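Local structure of gluconate kinase (Lactobacillus acidophilus, 3LL3) at residues Ile71-Trp76 / Phe436-Ala441; Phe163-Lys168 / Thr231-Gly236; Gly300-Trp305 / Pro338-Glu343; Ser355-Thr360 / Asn483-Ser488. The protein probably phosphorylates a sugar or sugar acid such as gluconate at the expense of ATP, as a member of the FGGY family of carbohydrate kinases. All coordinates share one frame; numbering follows the deposited sequence.

Contact 1. Residues Ile71-Trp76 / Phe436-Ala441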
# COMPACT_ATOMS: atom_id res chain seq x y z
N ILE A 71 29.05 -28.50 -38.47
CA ILE A 71 27.81 -28.23 -37.78
C ILE A 71 26.77 -29.23 -38.28
O ILE A 71 26.31 -29.13 -39.41
CB ILE A 71 27.33 -26.79 -38.03
CG1 ILE A 71 28.42 -25.79 -37.67
CG2 ILE A 71 26.05 -26.51 -37.25
CD1 ILE A 71 28.99 -25.95 -36.25
N ALA A 72 26.43 -30.19 -37.44
CA ALA A 72 25.48 -31.23 -37.82
C ALA A 72 24.04 -30.72 -37.87
O ALA A 72 23.23 -31.18 -38.67
CB ALA A 72 25.59 -32.43 -36.88
N ALA A 73 23.72 -29.74 -37.03
CA ALA A 73 22.35 -29.26 -36.99
C ALA A 73 22.28 -27.90 -36.31
O ALA A 73 23.11 -27.58 -35.46
CB ALA A 73 21.47 -30.27 -36.29
N ILE A 74 21.31 -27.09 -36.72
CA ILE A 74 21.01 -25.83 -36.05
C ILE A 74 19.54 -25.90 -35.61
O ILE A 74 18.64 -26.07 -36.44
CB ILE A 74 21.21 -24.64 -36.98
CG1 ILE A 74 22.65 -24.62 -37.50
CG2 ILE A 74 20.90 -23.33 -36.28
CD1 ILE A 74 22.85 -23.61 -38.62
N SER A 75 19.31 -25.78 -34.30
CA SER A 75 17.97 -25.89 -33.75
C SER A 75 17.53 -24.56 -33.12
O SER A 75 18.36 -23.71 -32.78
CB SER A 75 17.93 -27.02 -32.72
OG SER A 75 16.60 -27.31 -32.33
N TRP A 76 16.22 -24.41 -32.94
CA TRP A 76 15.64 -23.09 -32.68
C TRP A 76 14.73 -23.05 -31.47
O TRP A 76 13.86 -23.92 -31.30
CB TRP A 76 14.90 -22.59 -33.93
CG TRP A 76 15.79 -22.56 -35.12
CD1 TRP A 76 16.02 -23.58 -35.99
CD2 TRP A 76 16.58 -21.46 -35.56
NE1 TRP A 76 16.92 -23.18 -36.96
CE2 TRP A 76 17.27 -21.88 -36.72
CE3 TRP A 76 16.77 -20.15 -35.10
CZ2 TRP A 76 18.14 -21.04 -37.41
CZ3 TRP A 76 17.64 -19.32 -35.79
CH2 TRP A 76 18.32 -19.77 -36.93
N PHE A 436 18.89 -30.39 -27.61
CA PHE A 436 18.37 -31.74 -27.38
C PHE A 436 17.41 -32.22 -28.49
O PHE A 436 17.45 -33.39 -28.91
CB PHE A 436 17.72 -31.87 -25.99
CG PHE A 436 17.19 -33.25 -25.71
CD1 PHE A 436 18.03 -34.25 -25.26
CD2 PHE A 436 15.85 -33.55 -25.89
CE1 PHE A 436 17.56 -35.52 -25.01
CE2 PHE A 436 15.37 -34.81 -25.65
CZ PHE A 436 16.23 -35.80 -25.20
N LEU A 437 16.55 -31.34 -28.98
CA LEU A 437 15.69 -31.70 -30.11
C LEU A 437 16.55 -32.13 -31.30
O LEU A 437 16.24 -33.09 -32.02
CB LEU A 437 14.81 -30.53 -30.53
CG LEU A 437 13.80 -29.95 -29.53
CD1 LEU A 437 13.08 -28.78 -30.18
CD2 LEU A 437 12.79 -30.99 -29.08
N ALA A 438 17.65 -31.41 -31.51
CA ALA A 438 18.58 -31.76 -32.58
C ALA A 438 19.13 -33.17 -32.35
O ALA A 438 19.18 -33.99 -33.28
CB ALA A 438 19.72 -30.75 -32.66
N ARG A 439 19.54 -33.46 -31.11
CA ARG A 439 20.05 -34.78 -30.79
C ARG A 439 19.01 -35.86 -31.08
O ARG A 439 19.33 -36.93 -31.59
CB ARG A 439 20.55 -34.86 -29.34
CG ARG A 439 21.78 -33.99 -29.08
CD ARG A 439 22.38 -34.22 -27.69
NE ARG A 439 22.77 -35.61 -27.45
CZ ARG A 439 23.96 -36.13 -27.77
NH1 ARG A 439 24.89 -35.38 -28.36
NH2 ARG A 439 24.22 -37.40 -27.50
N GLN A 440 17.75 -35.57 -30.77
CA GLN A 440 16.69 -36.50 -31.15
C GLN A 440 16.60 -36.68 -32.67
O GLN A 440 16.55 -37.80 -33.18
CB GLN A 440 15.34 -36.04 -30.60
CG GLN A 440 15.17 -36.25 -29.09
CD GLN A 440 13.79 -35.86 -28.62
OE1 GLN A 440 13.33 -34.75 -28.89
NE2 GLN A 440 13.11 -36.78 -27.95
N ALA A 441 16.59 -35.57 -33.41
CA ALA A 441 16.48 -35.65 -34.87
C ALA A 441 17.64 -36.45 -35.47
O ALA A 441 17.45 -37.22 -36.41
CB ALA A 441 16.43 -34.26 -35.46
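Ala73 and Ser75 of strand 70-78 meet Ala438 and Leu437 of helix 429-441 in a small, buried helix-on-sheet contact on one face of the six-stranded sheet. The short segments approach to 8.0 Å between axes, and their N-to-C directions make an angle of 135°, so the helix runs obliquely back over the strand. Small residues permit this closeness. The Ala438 methyl sits between the CB atoms of two alternate strand residues: its CB lies 4.1 Å from Ala73 CB and equally 4.1 Å from Ser75 CB, and the nearest pair of CA atoms, those of Ser75 and Ala438, is 6.0 Å apart. Ala73 and Ser75 share a strand face, whereas Ile74 and Trp76 turn away from the helix and pack on Met9.

Ser75 supplies the one polar side-chain group. With OG set opposite the backbone N (chi1 -170°), its hydroxyl passes beside the helix, where OG lies 4.1 Å from Leu437 CB, a packing distance only. Its hydrogen bond goes one turn back along the helix, to the carbonyl O of Ala434, which gives the buried hydroxyl a partner and adds a polar tie to the apolar packing. The patch is widened by Ile6 of strand 4-11 and Ile234 of strand 232-238, both touching Ala438.

Strand 70-78 is flanked in parallel by 4-11 and 232-238, and a helix of the C-terminal FGGY region covers it. This layered alpha/beta arrangement is that of the actin-like ATPase fold to which FGGY kinases belong.

Contact 2. Residues Phe163-Lys168 / Thr231-Gly236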
# COMPACT_ATOMS: atom_id res chain seq x y z
N PHE A 163 12.23 -19.64 -43.15
CA PHE A 163 11.81 -19.46 -44.53
C PHE A 163 12.96 -18.84 -45.32
O PHE A 163 13.26 -19.27 -46.44
CB PHE A 163 10.58 -18.57 -44.61
CG PHE A 163 10.17 -18.24 -46.02
CD1 PHE A 163 9.82 -19.24 -46.91
CD2 PHE A 163 10.12 -16.91 -46.44
CE1 PHE A 163 9.43 -18.93 -48.21
CE2 PHE A 163 9.72 -16.60 -47.75
CZ PHE A 163 9.39 -17.61 -48.63
N ARG A 164 13.61 -17.85 -44.73
CA ARG A 164 14.72 -17.21 -45.41
C ARG A 164 15.80 -18.24 -45.69
O ARG A 164 16.39 -18.23 -46.77
CB ARG A 164 15.27 -16.04 -44.59
CG ARG A 164 14.35 -14.82 -44.53
CD ARG A 164 14.36 -14.02 -45.84
NE ARG A 164 15.70 -13.57 -46.20
CZ ARG A 164 16.29 -12.48 -45.73
NH1 ARG A 164 15.65 -11.69 -44.88
NH2 ARG A 164 17.52 -12.17 -46.11
N LEU A 165 16.02 -19.16 -44.75
CA LEU A 165 17.10 -20.15 -44.90
C LEU A 165 16.82 -21.29 -45.89
O LEU A 165 17.75 -21.78 -46.55
CB LEU A 165 17.51 -20.72 -43.54
CG LEU A 165 18.21 -19.75 -42.60
CD1 LEU A 165 18.36 -20.37 -41.20
CD2 LEU A 165 19.57 -19.34 -43.14
N THR A 166 15.56 -21.73 -45.98
CA THR A 166 15.24 -22.96 -46.71
C THR A 166 14.17 -22.77 -47.77
O THR A 166 13.90 -23.70 -48.52
CB THR A 166 14.68 -24.04 -45.77
OG1 THR A 166 13.40 -23.63 -45.26
CG2 THR A 166 15.65 -24.33 -44.62
N GLY A 167 13.52 -21.61 -47.79
CA GLY A 167 12.40 -21.41 -48.70
C GLY A 167 11.16 -22.18 -48.30
O GLY A 167 10.19 -22.25 -49.05
N LYS A 168 11.16 -22.77 -47.10
CA LYS A 168 9.99 -23.48 -46.60
C LYS A 168 9.28 -22.70 -45.48
O LYS A 168 9.92 -21.99 -44.69
CB LYS A 168 10.36 -24.89 -46.15
CG LYS A 168 10.80 -25.80 -47.31
CD LYS A 168 11.10 -27.23 -46.88
CE LYS A 168 11.16 -28.16 -48.08
NZ LYS A 168 12.35 -27.91 -48.95
N THR A 231 24.58 -29.79 -43.15
CA THR A 231 24.00 -29.15 -41.97
C THR A 231 22.46 -29.11 -42.04
O THR A 231 21.90 -28.58 -42.99
CB THR A 231 24.46 -27.70 -41.86
OG1 THR A 231 25.89 -27.64 -41.83
CG2 THR A 231 23.88 -27.02 -40.61
N LYS A 232 21.80 -29.64 -41.01
CA LYS A 232 20.34 -29.66 -40.94
C LYS A 232 19.74 -28.53 -40.11
O LYS A 232 20.32 -28.09 -39.12
CB LYS A 232 19.85 -31.00 -40.38
CG LYS A 232 19.88 -32.12 -41.39
CD LYS A 232 20.94 -33.12 -41.04
CE LYS A 232 20.34 -34.28 -40.25
NZ LYS A 232 20.14 -35.48 -41.14
N ILE A 233 18.56 -28.06 -40.54
CA ILE A 233 17.76 -27.20 -39.71
C ILE A 233 16.77 -28.08 -38.96
O ILE A 233 16.06 -28.88 -39.57
CB ILE A 233 16.95 -26.18 -40.54
CG1 ILE A 233 17.90 -25.26 -41.30
CG2 ILE A 233 16.06 -25.35 -39.62
CD1 ILE A 233 18.68 -24.34 -40.40
N ILE A 234 16.75 -27.94 -37.63
CA ILE A 234 15.74 -28.61 -36.81
C ILE A 234 14.66 -27.58 -36.53
O ILE A 234 14.94 -26.46 -36.08
CB ILE A 234 16.36 -29.12 -35.49
CG1 ILE A 234 17.69 -29.84 -35.78
CG2 ILE A 234 15.38 -30.05 -34.78
CD1 ILE A 234 17.60 -30.92 -36.86
N LEU A 235 13.42 -27.95 -36.83
CA LEU A 235 12.33 -27.00 -36.74
C LEU A 235 12.31 -26.25 -35.39
O LEU A 235 12.15 -25.03 -35.35
CB LEU A 235 11.00 -27.70 -36.98
CG LEU A 235 9.80 -26.77 -37.03
CD1 LEU A 235 10.02 -25.60 -38.03
CD2 LEU A 235 8.51 -27.54 -37.32
N GLY A 236 12.49 -26.96 -34.29
CA GLY A 236 12.54 -26.30 -32.99
C GLY A 236 11.18 -26.03 -32.38
O GLY A 236 10.19 -26.61 -32.80
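Thr166 and Ile233 mark the closest backbone approach, with their CA atoms 8.6 Å apart; helix 157-166 ends here against strand 232-238, and no hydrogen bond joins the two segments. Gly167 leaves the helix with a positive phi of 72°, while its N still bonds to Phe163 O at 2.7 Å.

Ile233 reaches both last helical residues with one branch. Its CG1 lies 4.1 Å from Thr166 CG2, and its terminal CD1 lies 4.1 Å from Leu165 CD1, the leucine and isoleucine side chains meeting at about a right angle. Trp76 of strand 70-78 touches Leu165 and Ile233 as well, and Ile214 packs on Thr166 and Ile233.

The threonine divides its roles. With chi1 at 67°, OG1 lies between the backbone N and the carbonyl carbon, which turns CG2 opposite the carbonyl carbon and onto Ile233. OG1 accepts from Lys168 N at 3.0 Å with an N-H...O angle of 151°, forming an ST turn, and is also hydrogen-bonded to Ile162 O one turn back. A valine in place of Thr166 would probably leave the Lys168 amide without this acceptor, lose the bond to Ile162 O and weaken the turn after the helix.

The chemistry is therefore split: dispersion between aliphatic groups holds helix to sheet, while the polar bonds stay local and shape the helix end.

Contact 3. Residues Gly300-Trp305 / Pro338-Glu343. With ATP (adenosine-5'-triphosphate), chain C; DXP (1-deoxy-D-xylulose-5-phosphate), chain D.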
# COMPACT_ATOMS: atom_id res chain seq x y z
N GLY A 300 11.75 -9.72 -11.21
CA GLY A 300 12.91 -8.96 -10.77
C GLY A 300 12.82 -7.49 -11.12
O GLY A 300 13.50 -6.67 -10.50
N ILE A 301 12.01 -7.16 -12.13
CA ILE A 301 11.81 -5.77 -12.51
C ILE A 301 11.25 -4.96 -11.35
O ILE A 301 11.55 -3.78 -11.18
CB ILE A 301 10.88 -5.65 -13.75
CG1 ILE A 301 10.85 -4.21 -14.27
CG2 ILE A 301 9.43 -6.13 -13.43
CD1 ILE A 301 10.40 -4.12 -15.74
N VAL A 302 10.43 -5.61 -10.53
CA VAL A 302 9.84 -4.99 -9.37
C VAL A 302 10.83 -4.96 -8.20
O VAL A 302 10.90 -4.00 -7.44
CB VAL A 302 8.51 -5.68 -8.96
CG1 VAL A 302 8.03 -5.16 -7.61
CG2 VAL A 302 7.43 -5.43 -10.04
N PHE A 303 11.63 -6.02 -8.08
CA PHE A 303 12.75 -6.01 -7.14
C PHE A 303 13.68 -4.83 -7.44
O PHE A 303 14.12 -4.13 -6.55
CB PHE A 303 13.53 -7.32 -7.23
CG PHE A 303 14.76 -7.35 -6.37
CD1 PHE A 303 15.99 -6.95 -6.88
CD2 PHE A 303 14.68 -7.75 -5.04
CE1 PHE A 303 17.13 -6.98 -6.09
CE2 PHE A 303 15.82 -7.79 -4.25
CZ PHE A 303 17.05 -7.40 -4.77
N ASN A 304 13.97 -4.63 -8.72
CA ASN A 304 14.75 -3.50 -9.15
C ASN A 304 14.11 -2.17 -8.78
O ASN A 304 14.78 -1.29 -8.25
CB ASN A 304 14.97 -3.55 -10.65
CG ASN A 304 15.99 -2.53 -11.12
OD1 ASN A 304 15.67 -1.63 -11.92
ND2 ASN A 304 17.22 -2.67 -10.64
N TRP A 305 12.82 -2.00 -9.07
CA TRP A 305 12.11 -0.78 -8.68
C TRP A 305 12.23 -0.52 -7.18
O TRP A 305 12.51 0.61 -6.77
CB TRP A 305 10.63 -0.81 -9.09
CG TRP A 305 9.83 0.28 -8.44
CD1 TRP A 305 9.63 1.55 -8.92
CD2 TRP A 305 9.12 0.21 -7.19
NE1 TRP A 305 8.83 2.27 -8.04
CE2 TRP A 305 8.52 1.47 -6.98
CE3 TRP A 305 8.94 -0.80 -6.24
CZ2 TRP A 305 7.74 1.74 -5.84
CZ3 TRP A 305 8.17 -0.52 -5.11
CH2 TRP A 305 7.59 0.74 -4.92
N PRO A 338 2.39 -6.94 -5.88
CA PRO A 338 3.51 -6.52 -6.74
C PRO A 338 3.12 -6.00 -8.12
O PRO A 338 4.01 -5.85 -8.97
CB PRO A 338 4.31 -7.81 -6.92
CG PRO A 338 3.37 -8.93 -6.61
CD PRO A 338 2.16 -8.39 -5.90
N TYR A 339 1.85 -5.70 -8.35
CA TYR A 339 1.41 -5.45 -9.72
C TYR A 339 1.80 -4.10 -10.31
O TYR A 339 0.95 -3.40 -10.86
CB TYR A 339 -0.10 -5.59 -9.81
CG TYR A 339 -0.66 -6.74 -9.04
CD1 TYR A 339 -0.20 -8.04 -9.22
CD2 TYR A 339 -1.72 -6.55 -8.17
CE1 TYR A 339 -0.76 -9.10 -8.52
CE2 TYR A 339 -2.27 -7.58 -7.47
CZ TYR A 339 -1.80 -8.86 -7.64
OH TYR A 339 -2.40 -9.87 -6.92
N LEU A 340 3.08 -3.75 -10.25
CA LEU A 340 3.56 -2.47 -10.77
C LEU A 340 3.26 -2.22 -12.27
O LEU A 340 2.80 -1.15 -12.64
CB LEU A 340 5.05 -2.27 -10.44
CG LEU A 340 5.32 -1.48 -9.15
CD1 LEU A 340 4.61 -2.11 -7.99
CD2 LEU A 340 6.80 -1.44 -8.87
N GLY A 341 3.50 -3.20 -13.13
CA GLY A 341 3.25 -3.01 -14.56
C GLY A 341 1.96 -3.60 -15.10
O GLY A 341 1.94 -4.12 -16.21
N GLY A 342 0.87 -3.52 -14.34
CA GLY A 342 -0.29 -4.34 -14.66
C GLY A 342 0.15 -5.78 -14.50
O GLY A 342 1.31 -6.04 -14.13
N GLU A 343 -0.73 -6.74 -14.75
CA GLU A 343 -0.32 -8.14 -14.58
C GLU A 343 -1.04 -9.10 -15.51
O GLU A 343 -2.24 -8.93 -15.80
CB GLU A 343 -0.52 -8.57 -13.11
CG GLU A 343 0.03 -9.95 -12.78
CD GLU A 343 1.47 -10.12 -13.23
OE1 GLU A 343 1.71 -10.31 -14.45
OE2 GLU A 343 2.36 -10.06 -12.36
PG ATP C . 17.81 -13.19 -19.86
O1G ATP C . 19.07 -12.19 -19.44
O2G ATP C . 18.28 -14.78 -19.76
O3G ATP C . 17.35 -12.86 -21.20
PB ATP C . 16.51 -11.62 -17.85
O1B ATP C . 15.08 -11.72 -17.02
O2B ATP C . 16.60 -10.40 -18.63
O3B ATP C . 16.56 -12.98 -18.80
PA ATP C . 17.96 -12.38 -15.39
O1A ATP C . 17.38 -13.91 -15.30
O2A ATP C . 19.37 -12.30 -15.04
O3A ATP C . 17.84 -11.63 -16.86
O5' ATP C . 17.12 -11.51 -14.28
C5' ATP C . 17.27 -10.11 -14.27
C4' ATP C . 16.79 -9.59 -12.94
O4' ATP C . 17.44 -10.03 -11.76
C3' ATP C . 16.45 -8.08 -12.74
O3' ATP C . 15.11 -7.74 -12.96
C2' ATP C . 17.09 -7.72 -11.35
O2' ATP C . 16.35 -6.76 -10.63
C1' ATP C . 17.19 -9.10 -10.74
N9 ATP C . 18.31 -9.26 -9.83
C8 ATP C . 19.61 -8.98 -10.05
N7 ATP C . 20.33 -9.43 -8.90
C5 ATP C . 19.40 -10.00 -8.00
C6 ATP C . 19.55 -10.61 -6.73
N6 ATP C . 20.88 -10.74 -6.16
N1 ATP C . 18.48 -11.09 -6.09
C2 ATP C . 17.23 -11.00 -6.64
N3 ATP C . 17.09 -10.40 -7.88
C4 ATP C . 18.17 -9.92 -8.54
C1 DXP D . -0.98 0.11 -20.20
C2 DXP D . 0.37 -0.15 -19.47
C3 DXP D . 1.23 -1.32 -20.01
C4 DXP D . 0.36 -2.59 -19.98
C5 DXP D . 0.91 -4.04 -20.02
O2 DXP D . 0.54 0.27 -18.38
O3 DXP D . 2.47 -1.35 -19.42
O4 DXP D . -0.62 -2.41 -19.00
O5 DXP D . 0.39 -4.96 -19.09
P DXP D . -0.09 -6.52 -19.38
O2P DXP D . -1.57 -6.53 -19.97
O1P DXP D . 1.05 -7.30 -20.19
O3P DXP D . -0.31 -7.19 -18.15
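Trp305 and Leu340 make the central apolar contact. Leu340 CD2 is set over the indole face, 3.6 Å from the centroid of the five-membered ring and 28° off its normal, a CH-pi contact in which the two side chains cross at about a right angle. Packing is tight: CD2 of Leu340 comes to 3.3 Å from CD2 of Trp305. One turn back, Val302 CG2 rests 4.0 Å from Leu340 CB and 3.6 Å from Pro338 O. No hydrogen bond links the segments.

Hydrogen bonds instead shape the loop. Leu340 N returns to Pro338 O at 2.6 Å, an inverse gamma turn centred on Tyr339, and a type I turn follows from Tyr339 to Gly342. The Glu343 carboxylate is tied to Asn297 N and Asn298 ND2.

Ligands lie at both segments. The helix start lines the ATP pocket, where Gly300 O accepts from the ribose O2' at 2.9 Å; Gly341-Glu343 line the DXP pocket, Gly341 O closely approaching DXP O5 at 3.4 Å.

Phe303 CG lies opposite the backbone N (chi1 176°), which carries a ring face to the adenine, CD1 3.8 Å from ATP N3, while Phe320 meets the ring edge-to-face. An alanine at Phe303 would probably leave the adenine without this cover and Phe320 without its aromatic partner.

The loop between strands 335-337 and 354-359 thus lies against helix 300-311, with Ile376 of helix 365-388 touching Val302 and Tyr478 of helix 465-485 touching Pro338. Trp305 NE1 bonds to His363 O of the second subunit.

Contact 4. Residues Ser355-Thr360 / Asn483-Ser488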
# COMPACT_ATOMS: atom_id res chain seq x y z
N SER A 355 0.63 -2.23 -4.37
CA SER A 355 0.21 -1.68 -3.08
C SER A 355 1.05 -2.25 -1.93
O SER A 355 1.46 -3.41 -1.97
CB SER A 355 -1.27 -2.03 -2.79
OG SER A 355 -2.13 -1.55 -3.81
N PHE A 356 1.30 -1.43 -0.91
CA PHE A 356 1.69 -1.93 0.41
C PHE A 356 0.46 -1.80 1.27
O PHE A 356 -0.04 -0.69 1.43
CB PHE A 356 2.78 -1.06 1.05
CG PHE A 356 4.17 -1.28 0.49
CD1 PHE A 356 4.96 -2.32 0.96
CD2 PHE A 356 4.68 -0.43 -0.48
CE1 PHE A 356 6.25 -2.52 0.46
CE2 PHE A 356 5.97 -0.62 -1.00
CZ PHE A 356 6.75 -1.68 -0.54
N VAL A 357 -0.02 -2.89 1.86
CA VAL A 357 -1.16 -2.79 2.78
C VAL A 357 -0.89 -3.44 4.14
O VAL A 357 -0.44 -4.58 4.21
CB VAL A 357 -2.47 -3.39 2.18
CG1 VAL A 357 -3.65 -3.24 3.16
CG2 VAL A 357 -2.80 -2.73 0.84
N GLY A 358 -1.16 -2.71 5.22
CA GLY A 358 -0.97 -3.23 6.57
C GLY A 358 0.11 -2.53 7.38
O GLY A 358 0.67 -3.10 8.29
N LEU A 359 0.42 -1.28 7.03
CA LEU A 359 1.51 -0.56 7.67
C LEU A 359 1.14 -0.07 9.09
O LEU A 359 -0.01 0.26 9.39
CB LEU A 359 1.96 0.63 6.83
CG LEU A 359 2.67 0.41 5.49
CD1 LEU A 359 2.59 1.69 4.67
CD2 LEU A 359 4.13 -0.00 5.71
N THR A 360 2.17 -0.02 9.93
CA THR A 360 2.06 0.40 11.31
C THR A 360 3.45 0.95 11.60
O THR A 360 4.36 0.76 10.81
CB THR A 360 1.77 -0.82 12.18
OG1 THR A 360 0.83 -0.48 13.19
CG2 THR A 360 3.03 -1.35 12.80
N ASN A 483 -8.04 -9.47 -3.23
CA ASN A 483 -9.47 -9.49 -3.50
C ASN A 483 -10.11 -8.13 -3.21
O ASN A 483 -10.96 -7.67 -3.96
CB ASN A 483 -10.17 -10.58 -2.68
CG ASN A 483 -9.80 -12.00 -3.14
OD1 ASN A 483 -9.23 -12.20 -4.23
ND2 ASN A 483 -10.11 -12.98 -2.31
N ALA A 484 -9.70 -7.51 -2.11
CA ALA A 484 -10.35 -6.27 -1.67
C ALA A 484 -10.13 -5.16 -2.68
O ALA A 484 -11.00 -4.32 -2.90
CB ALA A 484 -9.83 -5.85 -0.30
N LEU A 485 -8.96 -5.18 -3.32
CA LEU A 485 -8.57 -4.13 -4.25
C LEU A 485 -8.80 -4.48 -5.72
O LEU A 485 -8.64 -3.62 -6.58
CB LEU A 485 -7.10 -3.75 -4.04
CG LEU A 485 -6.82 -2.99 -2.73
CD1 LEU A 485 -5.33 -2.91 -2.47
CD2 LEU A 485 -7.44 -1.58 -2.81
N ALA A 486 -9.16 -5.72 -6.02
CA ALA A 486 -9.25 -6.19 -7.41
C ALA A 486 -10.11 -5.27 -8.30
O ALA A 486 -9.75 -5.00 -9.44
CB ALA A 486 -9.76 -7.63 -7.47
N ALA A 487 -11.21 -4.77 -7.78
CA ALA A 487 -12.09 -3.93 -8.60
C ALA A 487 -11.76 -2.43 -8.55
O ALA A 487 -12.50 -1.62 -9.08
CB ALA A 487 -13.56 -4.17 -8.24
N SER A 488 -10.63 -2.07 -7.94
CA SER A 488 -10.35 -0.66 -7.71
C SER A 488 -9.33 0.00 -8.64
O SER A 488 -9.07 1.20 -8.53
CB SER A 488 -9.97 -0.43 -6.24
OG SER A 488 -11.05 -0.78 -5.37
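Ser355 and Leu485 bring strand 354-359 and the C-terminal part of helix 465-485 to their nearest, with CA atoms still 9.2 Å apart, so the backbones stay well separated and side chains must bridge the interval. Ser488 N bonds to Leu485 O at 2.9 Å.

A single methyl does the touching on the helix side. Leu485 CD1 lies 3.7 Å from Ser355 OG and 4.2 Å from Ser355 CB, and it also lies 4.2 Å from Val357 CG2. The Leu485 and Val357 side chains run alongside one another, pointing opposite ways. The leucine CG stands opposite its own carbonyl carbon (chi1 -71°), which carries the methyl out toward the strand. All of this is van der Waals contact, the serine hydroxyl included, since no hydrogen bond crosses between the segments. The summed buried surface, 76 Å², is correspondingly small.

Strand alternation explains the choice of residues. Ser355 and Val357 point to the helix, while the intervening Phe356 is directed to the opposite face, where its ring meets that of Phe336 and packs on Met368 and Val372 of helix 365-388.

Strand 354-359 is hydrogen-bonded to strand 335-337 on one side, and it pairs antiparallel with a strand of the second subunit, Ser355 packing on Val357 of that chain and Val357 on its Ser355. The 483-488 segments also meet across the interface, Ala484 on Ser488 of the second subunit and the reverse. The arrangement is that of a beta sheet continued across a dimer interface, with Leu485 touching one face of the strand.

How the contacts relate
From the N terminus, contact 1 opens at 71-76. Contact 2 then opens at 163-168 and closes at 231-236, followed in series by contact 3 between 300-305 and 338-343; both lie within the long loop that contact 1 closes at 436-441. Contact 4 opens at 355-360, after contact 3 has closed, so those two are in series; it ends at 483-488, beyond the closure of contact 1, so contacts 1 and 4 cross. Contacts 1 and 2 join through neighbouring strands, Ile74 N being 2.8 Å from Lys232 O. Contacts 3 and 4, with centres about 16 Å apart, lie across the chain's centre from them, and both reach the second subunit. Contact 1 ties the N-terminal FGGY region to the C-terminal one.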